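Local atomic coordinates of glycosyl hydrolase, family 38 (PDB entry 5KBP), a protein that probably hydrolyses alpha-linked mannose from carbohydrates, as a bacterial member of the family 38 glycoside hydrolases, most likely with the help of a bound metal ion. Residues 567-573 against 752-758; 667-671 against 768-772; 857-861 against 894-898. All blocks are in the same frame, centred on the assembly; numbering follows the deposited sequence.

Overall arrangement
Contacts 1 and 2 are neighbours in the C-terminal beta-rich part of the chain, their centres about 12 Å apart, and their segments alternate in sequence: 567-573, 667-671, 752-758, 768-772. They meet directly, since Asp-567 N lies 3.0 Å from Asp-671 O, a probable hydrogen bond. Contact 1 lies at the ends of strands 555-566 and 745-753 of one antiparallel sheet; contact 2 joins a turn leading from strand 659-667 of a second sheet back to the first, so the pair ties the two sheets together. Contact 3 follows both along the chain, about 46 Å from contact 1 between centres, and joins two strands of a separate antiparallel sheet at the C-terminus.

Contact 1 of 3, residues 567-573 against 752-758; sequences DIGNEYI and RCVGELG
Arg-752 reaches across to Asp-567 and into the loop behind it. Its CG stands anti to the backbone N (chi1 -170°) and the chain bends at chi3, which carries the guanidinium alongside the backbone of 570-573. NH2 forms a salt bridge of 2.8 Å with Asp-567 OD2, using that oxygen's syn lone pair, although the carboxylate and guanidinium planes are turned 44° apart. NH1 and NH2 together grip a single atom, Asn-570 O, end-on and in the guanidinium plane, Arg-752 NH2 at 2.9 Å from Asn-570 O. NH2 adds a weak bond to Ile-573 O, while Ser-301 OG and Asn-298 O take up NE and NH1 from outside. Val-754 packs beside it, CG1 3.2 Å from Asp-567 OD2 and CG2 against the Asn-570 carbonyl carbon.

Asn-570 holds the loop's shape from within: with chi1 at 49°, its OD1 accepts from Tyr-572 N (2.9 Å), an Asx turn, and from Ile-573 N (2.7 Å), which extends it to an Asx motif. Glu-571 N bonds Glu-756 O at 3.2 Å, and the Tyr-572 ring presents its edge to Leu-757, Tyr-572 CE2 3.8 Å from Leu-757 CD2.

Two carboxylates have partners outside: Glu-571 pairs with Arg-303 and Glu-756 with Arg-633. The buried contact lies where the loop after strand 555-566 meets the end of strand 745-753, with helix 619-625 against Ile-568 and Glu-756 and strand 672-679 beside Arg-752.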
ATOM      1  N   ASP A 567      19.831 -22.639   1.349  1.00 37.08           N
ATOM      2  CA  ASP A 567      18.989 -22.568   0.159  1.00 41.31           C
ATOM      3  C   ASP A 567      19.585 -21.522  -0.770  1.00 53.28           C
ATOM      4  O   ASP A 567      19.561 -20.327  -0.458  1.00 56.73           O
ATOM      5  CB  ASP A 567      17.545 -22.230   0.518  1.00 32.50           C
ATOM      6  CG  ASP A 567      16.641 -22.166  -0.699  1.00 54.43           C
ATOM      7  OD1 ASP A 567      17.039 -22.671  -1.769  1.00 60.90           O
ATOM      8  OD2 ASP A 567      15.522 -21.624  -0.584  1.00 54.57           O
ATOM      9  N   ILE A 568      20.119 -21.972  -1.903  1.00 50.78           N
ATOM     10  CA  ILE A 568      20.720 -21.074  -2.881  1.00 48.13           C
ATOM     11  C   ILE A 568      19.880 -21.090  -4.151  1.00 45.98           C
ATOM     12  O   ILE A 568      20.407 -20.969  -5.264  1.00 46.05           O
ATOM     13  CB  ILE A 568      22.183 -21.459  -3.168  1.00 47.22           C
ATOM     14  CG1 ILE A 568      22.281 -22.923  -3.600  1.00 56.73           C
ATOM     15  CG2 ILE A 568      23.048 -21.203  -1.940  1.00 40.97           C
ATOM     16  CD1 ILE A 568      23.683 -23.353  -3.968  1.00 61.80           C
ATOM     17  N   GLY A 569      18.568 -21.237  -3.993  1.00 44.84           N
ATOM     18  CA  GLY A 569      17.666 -21.211  -5.126  1.00 44.08           C
ATOM     19  C   GLY A 569      17.097 -19.833  -5.389  1.00 48.26           C
ATOM     20  O   GLY A 569      17.841 -18.853  -5.498  1.00 46.89           O
ATOM     21  N   ASN A 570      15.774 -19.744  -5.494  1.00 45.58           N
ATOM     22  CA  ASN A 570      15.096 -18.480  -5.747  1.00 43.68           C
ATOM     23  C   ASN A 570      13.703 -18.548  -5.132  1.00 42.69           C
ATOM     24  O   ASN A 570      13.371 -19.488  -4.403  1.00 40.69           O
ATOM     25  CB  ASN A 570      15.062 -18.183  -7.252  1.00 34.25           C
ATOM     26  CG  ASN A 570      14.574 -19.365  -8.070  1.00 44.83           C
ATOM     27  OD1 ASN A 570      13.608 -20.034  -7.703  1.00 54.49           O
ATOM     28  ND2 ASN A 570      15.248 -19.633  -9.181  1.00 40.64           N
ATOM     29  N   GLU A 571      12.876 -17.543  -5.433  1.00 44.17           N
ATOM     30  CA  GLU A 571      11.515 -17.518  -4.911  1.00 45.25           C
ATOM     31  C   GLU A 571      10.658 -18.644  -5.473  1.00 46.37           C
ATOM     32  O   GLU A 571       9.613 -18.960  -4.893  1.00 46.14           O
ATOM     33  CB  GLU A 571      10.866 -16.166  -5.206  1.00 44.74           C
ATOM     34  CG  GLU A 571      11.675 -14.980  -4.703  1.00 40.12           C
ATOM     35  CD  GLU A 571      10.936 -13.662  -4.834  1.00 40.69           C
ATOM     36  OE1 GLU A 571      10.727 -12.990  -3.802  1.00 33.69           O
ATOM     37  OE2 GLU A 571      10.556 -13.303  -5.967  1.00 36.24           O
ATOM     38  N   TYR A 572      11.074 -19.259  -6.579  1.00 46.90           N
ATOM     39  CA  TYR A 572      10.332 -20.363  -7.174  1.00 44.15           C
ATOM     40  C   TYR A 572      10.763 -21.722  -6.638  1.00 51.34           C
ATOM     41  O   TYR A 572       9.916 -22.589  -6.396  1.00 57.99           O
ATOM     42  CB  TYR A 572      10.502 -20.361  -8.695  1.00 40.90           C
ATOM     43  CG  TYR A 572       9.779 -19.255  -9.428  1.00 44.96           C
ATOM     44  CD1 TYR A 572       8.465 -19.417  -9.844  1.00 37.12           C
ATOM     45  CD2 TYR A 572      10.419 -18.060  -9.728  1.00 43.95           C
ATOM     46  CE1 TYR A 572       7.801 -18.413 -10.525  1.00 41.68           C
ATOM     47  CE2 TYR A 572       9.764 -17.050 -10.410  1.00 47.16           C
ATOM     48  CZ  TYR A 572       8.455 -17.231 -10.806  1.00 47.23           C
ATOM     49  OH  TYR A 572       7.798 -16.227 -11.483  1.00 52.80           O
ATOM     50  N   ILE A 573      12.066 -21.932  -6.462  1.00 44.56           N
ATOM     51  CA  ILE A 573      12.631 -23.262  -6.282  1.00 43.99           C
ATOM     52  C   ILE A 573      13.592 -23.261  -5.102  1.00 48.53           C
ATOM     53  O   ILE A 573      14.391 -22.333  -4.935  1.00 44.26           O
ATOM     54  CB  ILE A 573      13.350 -23.738  -7.565  1.00 48.97           C
ATOM     55  CG1 ILE A 573      12.381 -23.725  -8.751  1.00 47.58           C
ATOM     56  CG2 ILE A 573      13.942 -25.128  -7.373  1.00 55.55           C
ATOM     57  CD1 ILE A 573      13.002 -24.145 -10.060  1.00 54.89           C
ATOM     58  N   ARG A 752      11.355 -19.844   4.398  1.00 41.76           N
ATOM     59  CA  ARG A 752      12.385 -20.082   3.391  1.00 43.02           C
ATOM     60  C   ARG A 752      12.850 -18.737   2.858  1.00 45.91           C
ATOM     61  O   ARG A 752      12.029 -17.927   2.415  1.00 41.07           O
ATOM     62  CB  ARG A 752      11.864 -20.967   2.255  1.00 34.68           C
ATOM     63  CG  ARG A 752      12.946 -21.440   1.299  1.00 41.98           C
ATOM     64  CD  ARG A 752      12.409 -22.446   0.293  1.00 48.04           C
ATOM     65  NE  ARG A 752      11.529 -21.823  -0.692  1.00 50.40           N
ATOM     66  CZ  ARG A 752      11.949 -21.311  -1.843  1.00 43.99           C
ATOM     67  NH1 ARG A 752      11.084 -20.763  -2.686  1.00 39.74           N
ATOM     68  NH2 ARG A 752      13.237 -21.346  -2.151  1.00 41.39           N
ATOM     69  N   CYS A 753      14.160 -18.507   2.892  1.00 46.70           N
ATOM     70  CA  CYS A 753      14.739 -17.198   2.620  1.00 47.21           C
ATOM     71  C   CYS A 753      15.678 -17.288   1.425  1.00 47.57           C
ATOM     72  O   CYS A 753      16.632 -18.073   1.438  1.00 50.25           O
ATOM     73  CB  CYS A 753      15.484 -16.679   3.851  1.00 44.41           C
ATOM     74  SG  CYS A 753      14.570 -16.898   5.404  1.00 50.59           S
ATOM     75  N   VAL A 754      15.411 -16.479   0.399  1.00 37.19           N
ATOM     76  CA  VAL A 754      16.232 -16.413  -0.802  1.00 38.66           C
ATOM     77  C   VAL A 754      16.472 -14.946  -1.142  1.00 45.37           C
ATOM     78  O   VAL A 754      15.894 -14.043  -0.538  1.00 46.21           O
ATOM     79  CB  VAL A 754      15.590 -17.151  -1.993  1.00 39.40           C
ATOM     80  CG1 VAL A 754      15.630 -18.653  -1.761  1.00 38.03           C
ATOM     81  CG2 VAL A 754      14.159 -16.676  -2.194  1.00 36.59           C
ATOM     82  N   GLY A 755      17.334 -14.717  -2.130  1.00 44.81           N
ATOM     83  CA  GLY A 755      17.740 -13.361  -2.451  1.00 45.00           C
ATOM     84  C   GLY A 755      17.409 -12.877  -3.849  1.00 42.71           C
ATOM     85  O   GLY A 755      17.641 -11.707  -4.169  1.00 44.25           O
ATOM     86  N   GLU A 756      16.868 -13.753  -4.695  1.00 48.00           N
ATOM     87  CA  GLU A 756      16.567 -13.393  -6.073  1.00 42.96           C
ATOM     88  C   GLU A 756      15.201 -13.933  -6.469  1.00 46.30           C
ATOM     89  O   GLU A 756      14.712 -14.913  -5.901  1.00 51.53           O
ATOM     90  CB  GLU A 756      17.625 -13.928  -7.048  1.00 45.21           C
ATOM     91  CG  GLU A 756      17.720 -15.444  -7.082  1.00 52.96           C
ATOM     92  CD  GLU A 756      18.458 -15.954  -8.302  1.00 58.18           C
ATOM     93  OE1 GLU A 756      18.719 -15.147  -9.219  1.00 60.64           O
ATOM     94  OE2 GLU A 756      18.774 -17.161  -8.345  1.00 60.00           O
ATOM     95  N   LEU A 757      14.591 -13.275  -7.459  1.00 37.36           N
ATOM     96  CA  LEU A 757      13.326 -13.755  -8.006  1.00 38.79           C
ATOM     97  C   LEU A 757      13.527 -15.053  -8.776  1.00 50.24           C
ATOM     98  O   LEU A 757      12.868 -16.061  -8.498  1.00 42.28           O
ATOM     99  CB  LEU A 757      12.705 -12.676  -8.900  1.00 34.54           C
ATOM    100  CG  LEU A 757      11.326 -12.892  -9.541  1.00 42.37           C
ATOM    101  CD1 LEU A 757      10.652 -11.554  -9.773  1.00 46.43           C
ATOM    102  CD2 LEU A 757      11.402 -13.665 -10.857  1.00 35.10           C
ATOM    103  N   GLY A 758      14.435 -15.045  -9.751  1.00 46.81           N
ATOM    104  CA  GLY A 758      14.715 -16.218 -10.556  1.00 41.02           C
ATOM    105  C   GLY A 758      14.138 -16.142 -11.954  1.00 47.53           C
ATOM    106  O   GLY A 758      14.084 -15.066 -12.558  1.00 48.59           O
TER

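Contact 2 of 3, residues 667-671 against 768-772; sequences NQIKD and AQCQG
Gln-769, at the end of a short 3-10 segment, meets the backbone and side chain of Asp-671 through both ends of its amide. Its CG is anti to the carbonyl carbon (chi1 -62°) and the chain bends at chi2, bringing the amide beside Lys-670 CB. OE1 accepts from Asp-671 N at 2.8 Å, while NE2 donates to Asp-671 OD1 at 2.9 Å along a nearly straight line (174°). Asp-671 OD1 lies in the plane of the Gln-769 amide, whereas NE2 meets it from above the carboxylate plane; the two planes are 74° apart. The two bonds fix the rotation of the amide, and Asp-671 OD2 is held separately by Ala-616 N.

Cys-770 brings its carbonyl against Asn-667. Gln-771 follows, its chain also bent at chi2 so that the amide turns in between the two backbones. NE2 bridges two carbonyls: it donates to Ile-669 O across the contact at 2.7 Å and to Gln-769 O at 3.2 Å, in each case from above the carbonyl plane. Its OE1 rests against the backbone of Gln-668, 3.3 Å from Gln-668 C.

Gly-772 closes the run in an antiparallel hydrogen-bonded pair with Asn-667, Gly-772 N to Asn-667 O 2.9 Å and Asn-667 N to Gly-772 O 2.8 Å. This pairing starts the ladder between strands 659-667 and 772-783. Beyond it the segments stay antiparallel and close until 667-671 leads into strand 672-679, with strand 745-753 packed against Asn-667 and Gln-769 and strand 641-653 against Ile-669.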
ATOM      1  N   ASN A 667      14.347 -13.799  12.691  1.00 49.96           N
ATOM      2  CA  ASN A 667      15.134 -14.287  11.563  1.00 40.34           C
ATOM      3  C   ASN A 667      16.097 -13.203  11.097  1.00 42.92           C
ATOM      4  O   ASN A 667      15.708 -12.255  10.413  1.00 38.75           O
ATOM      5  CB  ASN A 667      14.214 -14.730  10.432  1.00 35.11           C
ATOM      6  CG  ASN A 667      14.971 -15.350   9.278  1.00 43.66           C
ATOM      7  OD1 ASN A 667      14.774 -14.982   8.120  1.00 44.42           O
ATOM      8  ND2 ASN A 667      15.855 -16.287   9.590  1.00 47.75           N
ATOM      9  N   GLN A 668      17.366 -13.339  11.479  1.00 44.78           N
ATOM     10  CA  GLN A 668      18.444 -12.507  10.960  1.00 46.76           C
ATOM     11  C   GLN A 668      19.396 -13.324  10.092  1.00 50.36           C
ATOM     12  O   GLN A 668      20.570 -12.978   9.942  1.00 47.15           O
ATOM     13  CB  GLN A 668      19.197 -11.826  12.101  1.00 37.35           C
ATOM     14  CG  GLN A 668      18.337 -10.883  12.926  1.00 44.50           C
ATOM     15  CD  GLN A 668      17.751  -9.752  12.098  1.00 56.76           C
ATOM     16  OE1 GLN A 668      18.383  -9.256  11.167  1.00 66.71           O
ATOM     17  NE2 GLN A 668      16.531  -9.343  12.434  1.00 56.93           N
ATOM     18  N   ILE A 669      18.891 -14.412   9.516  1.00 50.41           N
ATOM     19  CA  ILE A 669      19.676 -15.343   8.718  1.00 48.61           C
ATOM     20  C   ILE A 669      19.154 -15.304   7.289  1.00 43.98           C
ATOM     21  O   ILE A 669      17.944 -15.180   7.063  1.00 52.61           O
ATOM     22  CB  ILE A 669      19.603 -16.772   9.296  1.00 46.13           C
ATOM     23  CG1 ILE A 669      20.112 -16.789  10.739  1.00 47.75           C
ATOM     24  CG2 ILE A 669      20.391 -17.751   8.443  1.00 35.51           C
ATOM     25  CD1 ILE A 669      21.538 -16.304  10.893  1.00 47.98           C
ATOM     26  N   LYS A 670      20.065 -15.407   6.326  1.00 36.99           N
ATOM     27  CA  LYS A 670      19.724 -15.359   4.914  1.00 40.17           C
ATOM     28  C   LYS A 670      20.072 -16.680   4.236  1.00 37.68           C
ATOM     29  O   LYS A 670      20.891 -17.460   4.728  1.00 47.20           O
ATOM     30  CB  LYS A 670      20.454 -14.209   4.209  1.00 41.50           C
ATOM     31  CG  LYS A 670      20.130 -12.838   4.775  1.00 44.48           C
ATOM     32  CD  LYS A 670      20.977 -11.757   4.122  1.00 43.28           C
ATOM     33  CE  LYS A 670      20.702 -10.390   4.730  1.00 49.80           C
ATOM     34  NZ  LYS A 670      21.575  -9.328   4.153  1.00 58.68           N
ATOM     35  N   ASP A 671      19.420 -16.917   3.096  1.00 38.64           N
ATOM     36  CA  ASP A 671      19.725 -18.050   2.218  1.00 44.43           C
ATOM     37  C   ASP A 671      19.584 -19.387   2.944  1.00 49.37           C
ATOM     38  O   ASP A 671      20.484 -20.228   2.928  1.00 45.83           O
ATOM     39  CB  ASP A 671      21.124 -17.906   1.612  1.00 48.31           C
ATOM     40  CG  ASP A 671      21.282 -16.632   0.804  1.00 59.86           C
ATOM     41  OD1 ASP A 671      20.364 -16.300   0.025  1.00 62.54           O
ATOM     42  OD2 ASP A 671      22.326 -15.962   0.952  1.00 66.61           O
ATOM     43  N   ALA A 768      12.935 -10.826   0.131  1.00 39.34           N
ATOM     44  CA  ALA A 768      12.557 -12.232   0.121  1.00 39.35           C
ATOM     45  C   ALA A 768      13.335 -13.047   1.145  1.00 41.58           C
ATOM     46  O   ALA A 768      13.013 -14.223   1.352  1.00 47.07           O
ATOM     47  CB  ALA A 768      12.762 -12.825  -1.274  1.00 37.21           C
ATOM     48  N   GLN A 769      14.350 -12.456   1.780  1.00 31.41           N
ATOM     49  CA  GLN A 769      15.073 -13.125   2.854  1.00 41.18           C
ATOM     50  C   GLN A 769      14.271 -13.184   4.147  1.00 42.94           C
ATOM     51  O   GLN A 769      14.714 -13.841   5.096  1.00 42.68           O
ATOM     52  CB  GLN A 769      16.411 -12.425   3.105  1.00 45.90           C
ATOM     53  CG  GLN A 769      17.370 -12.446   1.922  1.00 45.64           C
ATOM     54  CD  GLN A 769      18.014 -13.804   1.699  1.00 48.50           C
ATOM     55  OE1 GLN A 769      17.724 -14.767   2.406  1.00 45.18           O
ATOM     56  NE2 GLN A 769      18.897 -13.882   0.712  1.00 43.21           N
ATOM     57  N   CYS A 770      13.127 -12.501   4.211  1.00 35.25           N
ATOM     58  CA  CYS A 770      12.185 -12.610   5.324  1.00 39.89           C
ATOM     59  C   CYS A 770      12.859 -12.334   6.666  1.00 38.60           C
ATOM     60  O   CYS A 770      12.771 -13.121   7.610  1.00 45.77           O
ATOM     61  CB  CYS A 770      11.508 -13.982   5.327  1.00 45.55           C
ATOM     62  SG  CYS A 770      10.581 -14.352   3.826  1.00 46.91           S
ATOM     63  N   GLN A 771      13.542 -11.197   6.746  1.00 42.55           N
ATOM     64  CA  GLN A 771      14.208 -10.806   7.978  1.00 49.75           C
ATOM     65  C   GLN A 771      13.210 -10.182   8.947  1.00 45.30           C
ATOM     66  O   GLN A 771      12.344  -9.399   8.550  1.00 51.38           O
ATOM     67  CB  GLN A 771      15.338  -9.816   7.687  1.00 46.80           C
ATOM     68  CG  GLN A 771      16.400 -10.326   6.717  1.00 39.12           C
ATOM     69  CD  GLN A 771      17.274 -11.414   7.314  1.00 49.92           C
ATOM     70  OE1 GLN A 771      18.304 -11.131   7.927  1.00 56.44           O
ATOM     71  NE2 GLN A 771      16.871 -12.666   7.131  1.00 46.80           N
ATOM     72  N   GLY A 772      13.334 -10.539  10.226  1.00 50.39           N
ATOM     73  CA  GLY A 772      12.553  -9.906  11.263  1.00 54.00           C
ATOM     74  C   GLY A 772      11.837 -10.925  12.124  1.00 50.12           C
ATOM     75  O   GLY A 772      12.157 -12.118  12.111  1.00 49.61           O
TER

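Contact 3 of 3, residues 857-861 against 894-898; sequences CELHK and TWRFE
The hydrophobic interior of the C-terminal beta-sandwich domain is the setting here, with strand 892-897 sending Trp-895 and Phe-897 toward the segment 857-861 that leads into the short edge strand 860-861. Lys-861 CA and Phe-897 CA are still 8.0 Å apart, and the gap is spanned by side chains, the Phe-897 ring also reaching the backbone near Lys-861.

Leu-859 is the central piece. Its CG lies anti to the backbone N (chi1 -173°), and with chi2 at 70° this brings CD2 over Trp-895 and to the edge of Phe-897. That methyl sits over one face of the indole, Leu-859 CD2 3.8 Å from the centroid of the five-membered ring, in a CH-pi contact. The same carbon lies near the plane of the Phe-897 ring, 3.7 Å from Phe-897 CE1. One methyl is thus shared between a face and an edge.

The sulfur of Cys-857 approaches the benzo edge of the indole, SG 3.6 Å from Trp-895 CZ2, a sulfur-aromatic contact close to the ring plane. Lys-861 lays its CB over a face of Phe-897, 4.1 Å from the ring centroid; its chain, bent at the last torsion, carries the amine away to a salt bridge with Glu-330. Trp-895 NE1 is buried here and has no polar partner in the model.

Trp-831 of strand 829-836 meets the indole ring. Strands 860-861 and 892-897 belong to one antiparallel sheet with 864-870 between them, and their inward side chains close over each other, consistent with the interior of a beta sandwich.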
ATOM      1  N   CYS A 857     -26.676 -35.930   4.628  1.00 71.05           N
ATOM      2  CA  CYS A 857     -26.375 -34.510   4.824  1.00 74.49           C
ATOM      3  C   CYS A 857     -27.681 -33.723   4.684  1.00 77.16           C
ATOM      4  O   CYS A 857     -28.064 -33.319   3.585  1.00 85.67           O
ATOM      5  CB  CYS A 857     -25.319 -34.022   3.843  1.00 80.91           C
ATOM      6  SG  CYS A 857     -24.661 -32.379   4.216  1.00 81.67           S
ATOM      7  N   GLU A 858     -28.350 -33.512   5.814  1.00 69.45           N
ATOM      8  CA  GLU A 858     -29.535 -32.669   5.892  1.00 63.12           C
ATOM      9  C   GLU A 858     -29.213 -31.443   6.737  1.00 66.50           C
ATOM     10  O   GLU A 858     -28.717 -31.574   7.861  1.00 72.34           O
ATOM     11  CB  GLU A 858     -30.720 -33.433   6.488  1.00 53.25           C
ATOM     12  N   LEU A 859     -29.488 -30.261   6.194  1.00 64.54           N
ATOM     13  CA  LEU A 859     -29.188 -28.998   6.852  1.00 54.48           C
ATOM     14  C   LEU A 859     -30.489 -28.286   7.192  1.00 64.70           C
ATOM     15  O   LEU A 859     -31.384 -28.185   6.345  1.00 64.99           O
ATOM     16  CB  LEU A 859     -28.313 -28.114   5.961  1.00 49.93           C
ATOM     17  CG  LEU A 859     -27.759 -26.820   6.564  1.00 51.52           C
ATOM     18  CD1 LEU A 859     -26.692 -27.121   7.607  1.00 45.79           C
ATOM     19  CD2 LEU A 859     -27.208 -25.914   5.475  1.00 66.36           C
ATOM     20  N   HIS A 860     -30.592 -27.792   8.424  1.00 69.44           N
ATOM     21  CA  HIS A 860     -31.799 -27.136   8.900  1.00 68.26           C
ATOM     22  C   HIS A 860     -31.463 -25.787   9.516  1.00 69.69           C
ATOM     23  O   HIS A 860     -30.399 -25.602  10.114  1.00 73.19           O
ATOM     24  CB  HIS A 860     -32.540 -27.999   9.930  1.00 72.71           C
ATOM     25  CG  HIS A 860     -33.160 -29.233   9.353  1.00 77.52           C
ATOM     26  ND1 HIS A 860     -34.407 -29.235   8.767  1.00 80.92           N
ATOM     27  CD2 HIS A 860     -32.707 -30.508   9.277  1.00 79.54           C
ATOM     28  CE1 HIS A 860     -34.696 -30.456   8.353  1.00 83.53           C
ATOM     29  NE2 HIS A 860     -33.681 -31.247   8.650  1.00 83.84           N
ATOM     30  N   LYS A 861     -32.390 -24.845   9.363  1.00 71.00           N
ATOM     31  CA  LYS A 861     -32.301 -23.518   9.962  1.00 71.23           C
ATOM     32  C   LYS A 861     -33.573 -23.287  10.767  1.00 83.89           C
ATOM     33  O   LYS A 861     -34.647 -23.083  10.189  1.00 87.67           O
ATOM     34  CB  LYS A 861     -32.121 -22.439   8.894  1.00 66.43           C
ATOM     35  CG  LYS A 861     -32.354 -21.017   9.391  1.00 63.12           C
ATOM     36  CD  LYS A 861     -32.093 -19.999   8.293  1.00 66.35           C
ATOM     37  CE  LYS A 861     -32.859 -18.705   8.533  1.00 66.48           C
ATOM     38  NZ  LYS A 861     -32.605 -18.134   9.883  1.00 69.06           N
ATOM     39  N   THR A 894     -24.146 -26.658  -2.016  1.00 50.54           N
ATOM     40  CA  THR A 894     -24.493 -25.307  -1.599  1.00 54.13           C
ATOM     41  C   THR A 894     -25.996 -25.224  -1.377  1.00 50.25           C
ATOM     42  O   THR A 894     -26.778 -25.611  -2.253  1.00 51.20           O
ATOM     43  CB  THR A 894     -24.056 -24.272  -2.642  1.00 51.38           C
ATOM     44  OG1 THR A 894     -22.657 -24.425  -2.913  1.00 52.33           O
ATOM     45  CG2 THR A 894     -24.315 -22.862  -2.136  1.00 47.92           C
ATOM     46  N   TRP A 895     -26.396 -24.720  -0.214  1.00 47.98           N
ATOM     47  CA  TRP A 895     -27.798 -24.578   0.145  1.00 46.04           C
ATOM     48  C   TRP A 895     -28.269 -23.141  -0.060  1.00 45.46           C
ATOM     49  O   TRP A 895     -27.473 -22.202  -0.149  1.00 50.24           O
ATOM     50  CB  TRP A 895     -28.032 -24.989   1.601  1.00 48.76           C
ATOM     51  CG  TRP A 895     -27.864 -26.453   1.879  1.00 55.76           C
ATOM     52  CD1 TRP A 895     -28.854 -27.387   1.971  1.00 58.43           C
ATOM     53  CD2 TRP A 895     -26.634 -27.147   2.118  1.00 52.00           C
ATOM     54  NE1 TRP A 895     -28.317 -28.621   2.246  1.00 55.19           N
ATOM     55  CE2 TRP A 895     -26.955 -28.501   2.340  1.00 54.93           C
ATOM     56  CE3 TRP A 895     -25.292 -26.755   2.161  1.00 50.66           C
ATOM     57  CZ2 TRP A 895     -25.984 -29.463   2.606  1.00 54.87           C
ATOM     58  CZ3 TRP A 895     -24.330 -27.714   2.422  1.00 52.38           C
ATOM     59  CH2 TRP A 895     -24.680 -29.053   2.639  1.00 48.50           C
ATOM     60  N   ARG A 896     -29.589 -22.984  -0.129  1.00 44.97           N
ATOM     61  CA  ARG A 896     -30.227 -21.677  -0.193  1.00 50.35           C
ATOM     62  C   ARG A 896     -31.457 -21.691   0.698  1.00 57.49           C
ATOM     63  O   ARG A 896     -32.332 -22.545   0.536  1.00 66.02           O
ATOM     64  CB  ARG A 896     -30.628 -21.307  -1.626  1.00 48.88           C
ATOM     65  CG  ARG A 896     -31.547 -20.096  -1.696  1.00 64.75           C
ATOM     66  CD  ARG A 896     -32.299 -20.017  -3.015  1.00 67.20           C
ATOM     67  NE  ARG A 896     -31.467 -19.519  -4.105  1.00 57.60           N
ATOM     68  CZ  ARG A 896     -31.932 -19.206  -5.311  1.00 56.27           C
ATOM     69  NH1 ARG A 896     -33.224 -19.338  -5.581  1.00 53.47           N
ATOM     70  NH2 ARG A 896     -31.107 -18.758  -6.246  1.00 58.83           N
ATOM     71  N   PHE A 897     -31.517 -20.749   1.638  1.00 59.47           N
ATOM     72  CA  PHE A 897     -32.660 -20.584   2.531  1.00 56.67           C
ATOM     73  C   PHE A 897     -33.358 -19.277   2.176  1.00 61.12           C
ATOM     74  O   PHE A 897     -32.781 -18.198   2.337  1.00 63.17           O
ATOM     75  CB  PHE A 897     -32.221 -20.586   3.995  1.00 48.90           C
ATOM     76  CG  PHE A 897     -31.683 -21.909   4.470  1.00 51.69           C
ATOM     77  CD1 PHE A 897     -30.343 -22.226   4.318  1.00 56.12           C
ATOM     78  CD2 PHE A 897     -32.519 -22.831   5.079  1.00 53.23           C
ATOM     79  CE1 PHE A 897     -29.848 -23.442   4.758  1.00 51.41           C
ATOM     80  CE2 PHE A 897     -32.029 -24.047   5.522  1.00 54.10           C
ATOM     81  CZ  PHE A 897     -30.692 -24.353   5.360  1.00 47.20           C
ATOM     82  N   GLU A 898     -34.591 -19.374   1.690  1.00 70.60           N
ATOM     83  CA  GLU A 898     -35.345 -18.185   1.311  1.00 78.24           C
ATOM     84  C   GLU A 898     -35.929 -17.488   2.534  1.00 84.54           C
ATOM     85  O   GLU A 898     -35.887 -16.261   2.639  1.00 86.30           O
ATOM     86  CB  GLU A 898     -36.458 -18.543   0.326  1.00 82.96           C
ATOM     87  CG  GLU A 898     -35.953 -19.136  -0.977  1.00 93.05           C
ATOM     88  CD  GLU A 898     -36.681 -18.589  -2.188  1.00 99.05           C
ATOM     89  OE1 GLU A 898     -37.762 -17.990  -2.013  1.00 98.60           O
ATOM     90  OE2 GLU A 898     -36.168 -18.750  -3.315  1.00 96.44           O
TER